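Amy13K (Eubacterium rectale DSM 17629, PDB 6B3P) binds starch-like glucans such as maltoheptaose through family 26 carbohydrate-binding modules of a surface-anchored gut-bacterial alpha-amylase. Local coordinates at residues 1-6 and 17-22; 8-13 and 68-73; 75-78 and 84-87. All blocks are in the same frame, centred on the assembly; numbering follows the deposited sequence.

The three contacts illustrate how a starch-binding module changes its chemistry between interior and rim. Contacts 1 and 3 are buried and share a sheet: strands 2-8 and 82-87 run parallel as neighbours, joined by backbone pairs such as Thr4 with Tyr85. Contact 1 is purely aliphatic across the core, whereas contact 3 sets a methyl on an aromatic face and uses water for the phenol. Contact 2 lies at the surface, where two loops meet through leucines. Contacts 1 and 2 converge on the sugar site, where Tyr20 OH is probably hydrogen-bonded to Asp72 OD2, and both touch one glucose; contact 3 stands further from it, though its Phe87 packs against Leu70.

Contact 1: 1-6 and 17-22; sequences MDLTIN and AYIYKE. With GLC (alpha-D-glucopyranose), chain C; GLC (alpha-D-glucopyranose), chain B; GLC (alpha-D-glucopyranose), chain D; FMT (formic acid), chain V.
Tyr18 and Tyr20 present their rings to the glucan, while Ile19 between them points the opposite way, into the core of a CBM26 beta-sandwich, to meet Leu3 and Ile5. One face of the Tyr20 ring carries the chain C glucose, whose O5 sits 3.7 Å above the ring plane and offset toward its rim. At that ring's edge, in plane, lies the carbon of a formate that probably came from the crystallisation liquor. Tyr18 instead works from its edge: its OH makes a short hydrogen bond of 2.5 Å to O6 of the chain C glucose, and either hydroxyl could donate. Trp30, also of the sugar pocket, packs edge-to-face with the Tyr18 ring, and Asp72, behind the site, probably limits turning of Tyr20 through its OH. Behind them the two strands share no hydrogen bonds, and their nearest CA atoms, those of Ile5 and Ala17, are 8.2 Å apart, so side chains alone fill the interval. A trans first torsion at Leu3 (chi1 175°) swings CG away from the backbone N and brings CD2 up to Ile19. Ile19 answers tip to tip: its CD1 meets CD2 of Leu3 at 3.5 Å and CD1 of Ile5 at 4.2 Å.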
loop_
_atom_site.group_PDB
_atom_site.type_symbol
_atom_site.label_atom_id
_atom_site.label_comp_id
_atom_site.label_asym_id
_atom_site.label_seq_id
_atom_site.Cartn_x
_atom_site.Cartn_y
_atom_site.Cartn_z
ATOM N N MET A 1 -1.385 -11.705 6.786
ATOM C CA MET A 1 -1.941 -11.413 5.434
ATOM C C MET A 1 -2.162 -9.921 5.303
ATOM O O MET A 1 -2.321 -9.229 6.305
ATOM C CB MET A 1 -3.255 -12.163 5.202
ATOM C CG MET A 1 -4.356 -11.810 6.188
ATOM S SD MET A 1 -5.971 -12.421 5.677
ATOM C CE MET A 1 -6.375 -11.246 4.398
ATOM N N ASP A 2 -2.185 -9.430 4.068
ATOM C CA ASP A 2 -2.381 -8.007 3.829
ATOM C C ASP A 2 -3.862 -7.680 3.724
ATOM O O ASP A 2 -4.555 -8.145 2.819
ATOM C CB ASP A 2 -1.651 -7.562 2.561
ATOM C CG ASP A 2 -0.194 -7.974 2.558
ATOM O OD1 ASP A 2 0.629 -7.239 3.143
ATOM O OD2 ASP A 2 0.129 -9.031 1.977
ATOM N N LEU A 3 -4.332 -6.869 4.665
ATOM C CA LEU A 3 -5.710 -6.404 4.687
ATOM C C LEU A 3 -5.761 -4.951 4.248
ATOM O O LEU A 3 -4.916 -4.145 4.636
ATOM C CB LEU A 3 -6.315 -6.550 6.086
ATOM C CG LEU A 3 -7.729 -5.994 6.280
ATOM C CD1 LEU A 3 -8.744 -6.822 5.518
ATOM C CD2 LEU A 3 -8.075 -5.948 7.756
ATOM N N THR A 4 -6.753 -4.630 3.427
ATOM C CA THR A 4 -7.029 -3.250 3.054
ATOM C C THR A 4 -8.529 -3.025 3.141
ATOM O O THR A 4 -9.311 -3.823 2.630
ATOM C CB THR A 4 -6.532 -2.921 1.631
ATOM O OG1 THR A 4 -5.133 -3.216 1.534
ATOM C CG2 THR A 4 -6.765 -1.449 1.299
ATOM N N ILE A 5 -8.925 -1.947 3.809
ATOM C CA ILE A 5 -10.332 -1.586 3.908
ATOM C C ILE A 5 -10.534 -0.155 3.438
ATOM O O ILE A 5 -9.900 0.767 3.949
ATOM C CB ILE A 5 -10.861 -1.730 5.348
ATOM C CG1 ILE A 5 -10.736 -3.182 5.814
ATOM C CG2 ILE A 5 -12.322 -1.285 5.424
ATOM C CD1 ILE A 5 -11.023 -3.387 7.292
ATOM N N ASN A 6 -11.417 0.012 2.460
ATOM C CA ASN A 6 -11.821 1.327 1.991
ATOM C C ASN A 6 -13.259 1.586 2.414
ATOM O O ASN A 6 -14.124 0.727 2.246
ATOM C CB ASN A 6 -11.683 1.436 0.473
ATOM C CG ASN A 6 -10.363 0.892 -0.032
ATOM O OD1 ASN A 6 -9.334 1.561 0.042
ATOM N ND2 ASN A 6 -10.389 -0.329 -0.557
ATOM N N ALA A 17 -11.203 1.960 11.828
ATOM C CA ALA A 17 -11.644 0.577 11.705
ATOM C C ALA A 17 -11.198 -0.212 12.931
ATOM O O ALA A 17 -10.000 -0.312 13.210
ATOM C CB ALA A 17 -11.092 -0.052 10.430
ATOM N N TYR A 18 -12.167 -0.760 13.659
ATOM C CA TYR A 18 -11.893 -1.625 14.798
ATOM C C TYR A 18 -12.108 -3.074 14.382
ATOM O O TYR A 18 -13.178 -3.439 13.893
ATOM C CB TYR A 18 -12.785 -1.265 15.987
ATOM C CG TYR A 18 -12.574 -2.142 17.199
ATOM C CD1 TYR A 18 -11.427 -2.028 17.972
ATOM C CD2 TYR A 18 -13.529 -3.073 17.579
ATOM C CE1 TYR A 18 -11.233 -2.823 19.084
ATOM C CE2 TYR A 18 -13.344 -3.875 18.688
ATOM C CZ TYR A 18 -12.195 -3.746 19.436
ATOM O OH TYR A 18 -12.009 -4.539 20.543
ATOM N N ILE A 19 -11.078 -3.889 14.578
ATOM C CA ILE A 19 -11.086 -5.278 14.137
ATOM C C ILE A 19 -10.838 -6.175 15.340
ATOM O O ILE A 19 -9.960 -5.888 16.153
ATOM C CB ILE A 19 -10.018 -5.525 13.047
ATOM C CG1 ILE A 19 -10.325 -4.666 11.815
ATOM C CG2 ILE A 19 -9.950 -7.008 12.666
ATOM C CD1 ILE A 19 -9.191 -4.580 10.820
ATOM N N TYR A 20 -11.611 -7.251 15.465
ATOM C CA TYR A 20 -11.477 -8.113 16.633
ATOM C C TYR A 20 -11.854 -9.573 16.407
ATOM O O TYR A 20 -12.706 -9.895 15.575
ATOM C CB TYR A 20 -12.316 -7.560 17.789
ATOM C CG TYR A 20 -13.817 -7.664 17.591
ATOM C CD1 TYR A 20 -14.516 -8.797 17.993
ATOM C CD2 TYR A 20 -14.537 -6.624 17.020
ATOM C CE1 TYR A 20 -15.883 -8.892 17.826
ATOM C CE2 TYR A 20 -15.907 -6.712 16.848
ATOM C CZ TYR A 20 -16.576 -7.849 17.256
ATOM O OH TYR A 20 -17.940 -7.963 17.095
ATOM N N LYS A 21 -11.198 -10.446 17.171
ATOM C CA LYS A 21 -11.515 -11.870 17.213
ATOM C C LYS A 21 -11.043 -12.464 18.541
ATOM O O LYS A 21 -9.849 -12.470 18.828
ATOM C CB LYS A 21 -10.868 -12.613 16.041
ATOM C CG LYS A 21 -11.155 -14.114 16.019
ATOM C CD LYS A 21 -12.638 -14.416 15.817
ATOM C CE LYS A 21 -12.869 -15.905 15.586
ATOM N NZ LYS A 21 -14.312 -16.269 15.505
ATOM N N GLU A 22 -11.986 -12.964 19.337
ATOM C CA GLU A 22 -11.684 -13.570 20.637
ATOM C C GLU A 22 -10.765 -12.692 21.489
ATOM O O GLU A 22 -9.783 -13.174 22.058
ATOM C CB GLU A 22 -11.052 -14.953 20.444
ATOM C CG GLU A 22 -11.942 -15.955 19.710
ATOM C CD GLU A 22 -13.204 -16.310 20.479
ATOM O OE1 GLU A 22 -13.286 -15.977 21.679
ATOM O OE2 GLU A 22 -14.115 -16.923 19.884
HETATM C C1 GLC C . -16.927 -4.517 20.370
HETATM C C2 GLC C . -18.208 -5.267 20.117
HETATM C C3 GLC C . -18.373 -6.440 21.064
HETATM C C4 GLC C . -17.105 -7.281 21.089
HETATM C C5 GLC C . -15.879 -6.409 21.301
HETATM C C6 GLC C . -14.555 -7.166 21.281
HETATM O O2 GLC C . -19.251 -4.353 20.220
HETATM O O3 GLC C . -19.489 -7.200 20.717
HETATM O O4 GLC C . -17.250 -8.247 22.105
HETATM O O5 GLC C . -15.855 -5.417 20.319
HETATM O O6 GLC C . -13.431 -6.367 21.527
HETATM C C1 GLC B . -17.612 -9.544 21.658
HETATM C C2 GLC B . -18.630 -10.149 22.592
HETATM C C3 GLC B . -17.980 -10.556 23.909
HETATM C C4 GLC B . -16.775 -11.446 23.673
HETATM C C5 GLC B . -15.848 -10.769 22.681
HETATM C C6 GLC B . -14.685 -11.646 22.269
HETATM O O2 GLC B . -19.679 -9.264 22.826
HETATM O O3 GLC B . -18.937 -11.200 24.695
HETATM O O4 GLC B . -16.138 -11.825 24.908
HETATM O O5 GLC B . -16.543 -10.447 21.509
HETATM O O6 GLC B . -14.028 -11.120 21.156
HETATM C C1 GLC D . -16.418 0.201 22.619
HETATM C C2 GLC D . -17.353 -0.011 21.447
HETATM C C3 GLC D . -17.791 -1.468 21.428
HETATM C C4 GLC D . -16.600 -2.407 21.453
HETATM C C5 GLC D . -15.677 -2.050 22.594
HETATM C C6 GLC D . -14.452 -2.950 22.553
HETATM O O2 GLC D . -18.443 0.880 21.504
HETATM O O3 GLC D . -18.557 -1.739 20.298
HETATM O O4 GLC D . -17.037 -3.738 21.554
HETATM O O5 GLC D . -15.333 -0.703 22.497
HETATM O O6 GLC D . -13.452 -2.602 23.463
HETATM C C FMT V . -15.575 -12.380 18.792
HETATM O O1 FMT V . -14.562 -12.435 18.134
HETATM O O2 FMT V . -15.931 -13.323 19.482
#

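Contact 2: 8-13 and 68-73. With GLC (alpha-D-glucopyranose), chain D.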
loop_
_atom_site.group_PDB
_atom_site.type_symbol
_atom_site.label_atom_id
_atom_site.label_comp_id
_atom_site.label_asym_id
_atom_site.label_seq_id
_atom_site.Cartn_x
_atom_site.Cartn_y
_atom_site.Cartn_z
ATOM N N LYS A 8 -16.372 4.520 2.289
ATOM C CA LYS A 8 -16.977 5.769 1.849
ATOM C C LYS A 8 -17.744 6.327 3.037
ATOM O O LYS A 8 -18.875 5.918 3.300
ATOM C CB LYS A 8 -17.892 5.542 0.646
ATOM C CG LYS A 8 -18.346 6.809 -0.061
ATOM C CD LYS A 8 -19.331 6.465 -1.162
ATOM C CE LYS A 8 -19.482 7.587 -2.169
ATOM N NZ LYS A 8 -20.192 7.095 -3.380
ATOM N N SER A 9 -17.114 7.246 3.762
ATOM C CA SER A 9 -17.595 7.624 5.085
ATOM C C SER A 9 -19.006 8.191 5.079
ATOM O O SER A 9 -19.362 9.018 4.239
ATOM C CB SER A 9 -16.659 8.641 5.735
ATOM O OG SER A 9 -17.138 8.973 7.027
ATOM N N THR A 10 -19.795 7.709 6.032
ATOM C CA THR A 10 -21.094 8.269 6.353
ATOM C C THR A 10 -21.067 8.801 7.786
ATOM O O THR A 10 -22.113 9.098 8.365
ATOM C CB THR A 10 -22.206 7.217 6.214
ATOM O OG1 THR A 10 -21.871 6.066 7.000
ATOM C CG2 THR A 10 -22.375 6.799 4.761
ATOM N N LEU A 11 -19.862 8.916 8.347
ATOM C CA LEU A 11 -19.679 9.309 9.746
ATOM C C LEU A 11 -18.738 10.505 9.912
ATOM O O LEU A 11 -18.276 10.786 11.019
ATOM C CB LEU A 11 -19.142 8.123 10.555
ATOM C CG LEU A 11 -20.084 6.941 10.789
ATOM C CD1 LEU A 11 -19.325 5.792 11.439
ATOM C CD2 LEU A 11 -21.268 7.357 11.653
ATOM N N GLY A 12 -18.456 11.207 8.818
ATOM C CA GLY A 12 -17.593 12.380 8.857
ATOM C C GLY A 12 -16.194 12.073 8.361
ATOM O O GLY A 12 -15.950 10.991 7.830
ATOM N N ASP A 13 -15.271 13.016 8.541
ATOM C CA ASP A 13 -13.929 12.883 7.975
ATOM C C ASP A 13 -12.909 12.279 8.948
ATOM O O ASP A 13 -11.733 12.136 8.612
ATOM C CB ASP A 13 -13.423 14.246 7.481
ATOM C CG ASP A 13 -13.276 15.270 8.600
ATOM O OD1 ASP A 13 -13.318 14.896 9.791
ATOM O OD2 ASP A 13 -13.105 16.467 8.281
ATOM N N ASN A 68 -20.055 7.290 17.691
ATOM C CA ASN A 68 -20.860 6.646 16.655
ATOM C C ASN A 68 -20.131 5.519 15.936
ATOM O O ASN A 68 -18.962 5.647 15.579
ATOM C CB ASN A 68 -21.322 7.690 15.640
ATOM C CG ASN A 68 -22.079 8.824 16.291
ATOM O OD1 ASN A 68 -21.575 9.940 16.408
ATOM N ND2 ASN A 68 -23.297 8.540 16.728
ATOM N N GLN A 69 -20.844 4.418 15.723
ATOM C CA GLN A 69 -20.285 3.257 15.042
ATOM C C GLN A 69 -21.357 2.516 14.257
ATOM O O GLN A 69 -22.534 2.528 14.625
ATOM C CB GLN A 69 -19.645 2.309 16.052
ATOM C CG GLN A 69 -20.665 1.622 16.925
ATOM C CD GLN A 69 -20.047 0.915 18.107
ATOM O OE1 GLN A 69 -19.454 1.541 18.992
ATOM N NE2 GLN A 69 -20.181 -0.405 18.129
ATOM N N LEU A 70 -20.937 1.859 13.182
ATOM C CA LEU A 70 -21.829 1.017 12.401
ATOM C C LEU A 70 -21.882 -0.385 12.994
ATOM O O LEU A 70 -21.048 -0.756 13.820
ATOM C CB LEU A 70 -21.373 0.963 10.944
ATOM C CG LEU A 70 -21.143 2.318 10.272
ATOM C CD1 LEU A 70 -20.769 2.121 8.812
ATOM C CD2 LEU A 70 -22.367 3.220 10.397
ATOM N N LYS A 71 -22.870 -1.158 12.563
ATOM C CA LYS A 71 -23.043 -2.529 13.022
ATOM C C LYS A 71 -21.879 -3.414 12.569
ATOM O O LYS A 71 -21.311 -3.205 11.497
ATOM C CB LYS A 71 -24.366 -3.084 12.496
ATOM C CG LYS A 71 -24.953 -4.213 13.316
ATOM C CD LYS A 71 -25.937 -5.012 12.482
ATOM C CE LYS A 71 -26.622 -6.094 13.296
ATOM N NZ LYS A 71 -27.553 -6.895 12.457
ATOM N N ASP A 72 -21.532 -4.400 13.391
ATOM C CA ASP A 72 -20.439 -5.323 13.080
ATOM C C ASP A 72 -20.670 -6.062 11.765
ATOM O O ASP A 72 -21.796 -6.459 11.467
ATOM C CB ASP A 72 -20.268 -6.359 14.197
ATOM C CG ASP A 72 -20.228 -5.740 15.578
ATOM O OD1 ASP A 72 -20.957 -4.755 15.821
ATOM O OD2 ASP A 72 -19.470 -6.255 16.427
ATOM N N VAL A 73 -19.601 -6.246 10.992
ATOM C CA VAL A 73 -19.631 -7.146 9.840
ATOM C C VAL A 73 -18.437 -8.098 9.881
ATOM O O VAL A 73 -17.371 -7.755 10.397
ATOM C CB VAL A 73 -19.627 -6.384 8.496
ATOM C CG1 VAL A 73 -20.862 -5.499 8.385
ATOM C CG2 VAL A 73 -18.351 -5.562 8.327
HETATM C C1 GLC D . -16.418 0.201 22.619
HETATM C C2 GLC D . -17.353 -0.011 21.447
HETATM C C3 GLC D . -17.791 -1.468 21.428
HETATM C C4 GLC D . -16.600 -2.407 21.453
HETATM C C5 GLC D . -15.677 -2.050 22.594
HETATM C C6 GLC D . -14.452 -2.950 22.553
HETATM O O2 GLC D . -18.443 0.880 21.504
HETATM O O3 GLC D . -18.557 -1.739 20.298
HETATM O O4 GLC D . -17.037 -3.738 21.554
HETATM O O5 GLC D . -15.333 -0.703 22.497
HETATM O O6 GLC D . -13.452 -2.602 23.463
#
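Leu11 and Leu70 form the heart of this meeting of two loops, with Asn68 at its margin. The loop after strand 2-8 and the one leading into strand 73-75 come together on the surface of the starch-binding module, beside the glucan site. Leu11 aims its side chain at the other loop, and its two methyls divide the work. CD1 lies against the branch of Leu70, 4.1 Å from CG and equally far from CD2, the two side chains lying alongside each other and running opposite ways. CD2 meets the CB of Asn68 at 4.0 Å, so it is the aliphatic root of the asparagine that takes part. Leu70 starts out with its CG beside the backbone N (chi1 -52°), and only the end of the chain draws near Leu11; its other methyl, CD1, rests on Phe87.

What presents Leu11 is a compact turn. Ser9 OG accepts the backbone N-H of Leu11 at 3.0 Å, at an angle of 158°, which defines an ST turn. On the facing loop, Leu70 pairs with Leu61 through the backbone, and Asn68 N donates to the carboxylate oxygen OD1 of Asp63, which ties the chain to the neighbouring strand and its end.

Between Asn68 and Leu70, Gln69 turns away from the leucines toward the sugar. Its amide grips adjacent hydroxyls of the chain D glucose as a pair: OE1 accepts from O2 at 2.8 Å, while NE2 donates to O3 at 3.0 Å. No hydrogen bond crosses between the loops, whose touching surfaces are apolar, whereas the Gln69 amide is spent on the sugar; the alternating side chains let one short segment serve both purposes.

Contact 3: 75-78 and 84-87; sequences LSTK and EYWF. With EDO (1,2-ethanediol), chain M.
Both first torsions place CG beside the backbone N (Leu75 chi1 -50°, Tyr85 chi1 -68°), and this carries CD2 of Leu75 over the Tyr85 ring. CD2 of Leu75 stands 3.9 Å from the centroid of the Tyr85 ring and only 11° off its normal, a CH-pi contact centred on the face. The pair joins the end of strand 73-75 to strand 82-87 in the buried part of the beta-sandwich, where Leu3 and Leu91 also touch the tyrosine. The chain then bends in an inverse gamma turn at Ser76, with a weak bond from Thr77 N to Leu75 O, and so folds round the phenol end. Thr77 CG2 touches Tyr85 OH at 4.2 Å, while Thr77 OG1 is taken up by Thr55 O. One water bridges the segments: it donates to Ser76 O at 2.9 Å and lies 2.8 Å from Tyr85 OH. A phenylalanine in place of Tyr85 would keep the face under Leu75 but would probably leave that water without its second anchor and the turn less firmly tied to the strand. The ring thus serves two chemistries, an apolar face for the core and a hydroxyl that reaches a backbone carbonyl through water.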
loop_
_atom_site.group_PDB
_atom_site.type_symbol
_atom_site.label_atom_id
_atom_site.label_comp_id
_atom_site.label_asym_id
_atom_site.label_seq_id
_atom_site.Cartn_x
_atom_site.Cartn_y
_atom_site.Cartn_z
ATOM N N LEU A 75 -15.354 -10.278 8.469
ATOM C CA LEU A 75 -14.320 -10.405 7.452
ATOM C C LEU A 75 -13.864 -11.863 7.407
ATOM O O LEU A 75 -13.139 -12.322 8.290
ATOM C CB LEU A 75 -13.139 -9.479 7.750
ATOM C CG LEU A 75 -13.456 -8.013 8.052
ATOM C CD1 LEU A 75 -12.162 -7.253 8.325
ATOM C CD2 LEU A 75 -14.249 -7.361 6.921
ATOM N N SER A 76 -14.300 -12.591 6.384
ATOM C CA SER A 76 -14.005 -14.016 6.278
ATOM C C SER A 76 -12.596 -14.228 5.731
ATOM O O SER A 76 -12.416 -14.640 4.586
ATOM C CB SER A 76 -15.042 -14.707 5.392
ATOM O OG SER A 76 -16.344 -14.571 5.937
ATOM N N THR A 77 -11.605 -13.960 6.576
ATOM C CA THR A 77 -10.205 -13.917 6.160
ATOM C C THR A 77 -9.437 -15.225 6.356
ATOM O O THR A 77 -8.299 -15.342 5.897
ATOM C CB THR A 77 -9.446 -12.823 6.931
ATOM O OG1 THR A 77 -9.777 -12.909 8.322
ATOM C CG2 THR A 77 -9.809 -11.447 6.410
ATOM N N LYS A 78 -10.034 -16.196 7.038
ATOM C CA LYS A 78 -9.305 -17.414 7.389
ATOM C C LYS A 78 -8.695 -18.098 6.167
ATOM O O LYS A 78 -9.393 -18.430 5.211
ATOM C CB LYS A 78 -10.210 -18.404 8.121
ATOM C CG LYS A 78 -9.463 -19.646 8.595
ATOM C CD LYS A 78 -10.344 -20.584 9.394
ATOM C CE LYS A 78 -9.533 -21.755 9.930
ATOM N NZ LYS A 78 -10.364 -22.732 10.680
ATOM N N GLU A 84 -8.947 -7.215 0.090
ATOM C CA GLU A 84 -9.325 -5.806 0.036
ATOM C C GLU A 84 -10.840 -5.669 0.052
ATOM O O GLU A 84 -11.537 -6.329 -0.719
ATOM C CB GLU A 84 -8.756 -5.117 -1.204
ATOM C CG GLU A 84 -9.082 -3.630 -1.239
ATOM C CD GLU A 84 -8.286 -2.859 -2.274
ATOM O OE1 GLU A 84 -7.658 -3.488 -3.150
ATOM O OE2 GLU A 84 -8.291 -1.611 -2.208
ATOM N N TYR A 85 -11.335 -4.802 0.931
ATOM C CA TYR A 85 -12.766 -4.570 1.077
ATOM C C TYR A 85 -13.125 -3.128 0.745
ATOM O O TYR A 85 -12.337 -2.210 0.975
ATOM C CB TYR A 85 -13.226 -4.891 2.502
ATOM C CG TYR A 85 -13.155 -6.354 2.874
ATOM C CD1 TYR A 85 -14.200 -7.218 2.578
ATOM C CD2 TYR A 85 -12.049 -6.868 3.536
ATOM C CE1 TYR A 85 -14.140 -8.555 2.922
ATOM C CE2 TYR A 85 -11.980 -8.201 3.885
ATOM C CZ TYR A 85 -13.027 -9.041 3.577
ATOM O OH TYR A 85 -12.962 -10.372 3.923
ATOM N N TRP A 86 -14.323 -2.945 0.199
ATOM C CA TRP A 86 -14.916 -1.623 0.028
ATOM C C TRP A 86 -16.241 -1.577 0.774
ATOM O O TRP A 86 -17.089 -2.447 0.577
ATOM C CB TRP A 86 -15.139 -1.302 -1.450
ATOM C CG TRP A 86 -13.877 -1.074 -2.231
ATOM C CD1 TRP A 86 -13.305 0.128 -2.532
ATOM C CD2 TRP A 86 -13.034 -2.075 -2.815
ATOM N NE1 TRP A 86 -12.160 -0.064 -3.264
ATOM C CE2 TRP A 86 -11.971 -1.406 -3.450
ATOM C CE3 TRP A 86 -13.076 -3.471 -2.858
ATOM C CZ2 TRP A 86 -10.958 -2.086 -4.123
ATOM C CZ3 TRP A 86 -12.067 -4.145 -3.527
ATOM C CH2 TRP A 86 -11.023 -3.451 -4.150
ATOM N N PHE A 87 -16.417 -0.581 1.638
ATOM C CA PHE A 87 -17.684 -0.420 2.338
ATOM C C PHE A 87 -18.387 0.852 1.883
ATOM O O PHE A 87 -17.956 1.962 2.184
ATOM C CB PHE A 87 -17.485 -0.399 3.852
ATOM C CG PHE A 87 -18.750 -0.643 4.617
ATOM C CD1 PHE A 87 -19.675 0.374 4.793
ATOM C CD2 PHE A 87 -19.026 -1.894 5.142
ATOM C CE1 PHE A 87 -20.849 0.153 5.487
ATOM C CE2 PHE A 87 -20.199 -2.123 5.840
ATOM C CZ PHE A 87 -21.111 -1.098 6.012
HETATM C C1 EDO M . -9.592 -19.960 1.070
HETATM O O1 EDO M . -9.763 -21.109 0.229
HETATM C C2 EDO M . -8.851 -20.354 2.343
HETATM O O2 EDO M . -9.796 -20.537 3.408
HETATM O O HOH W 1 -11.476 -12.465 2.873
#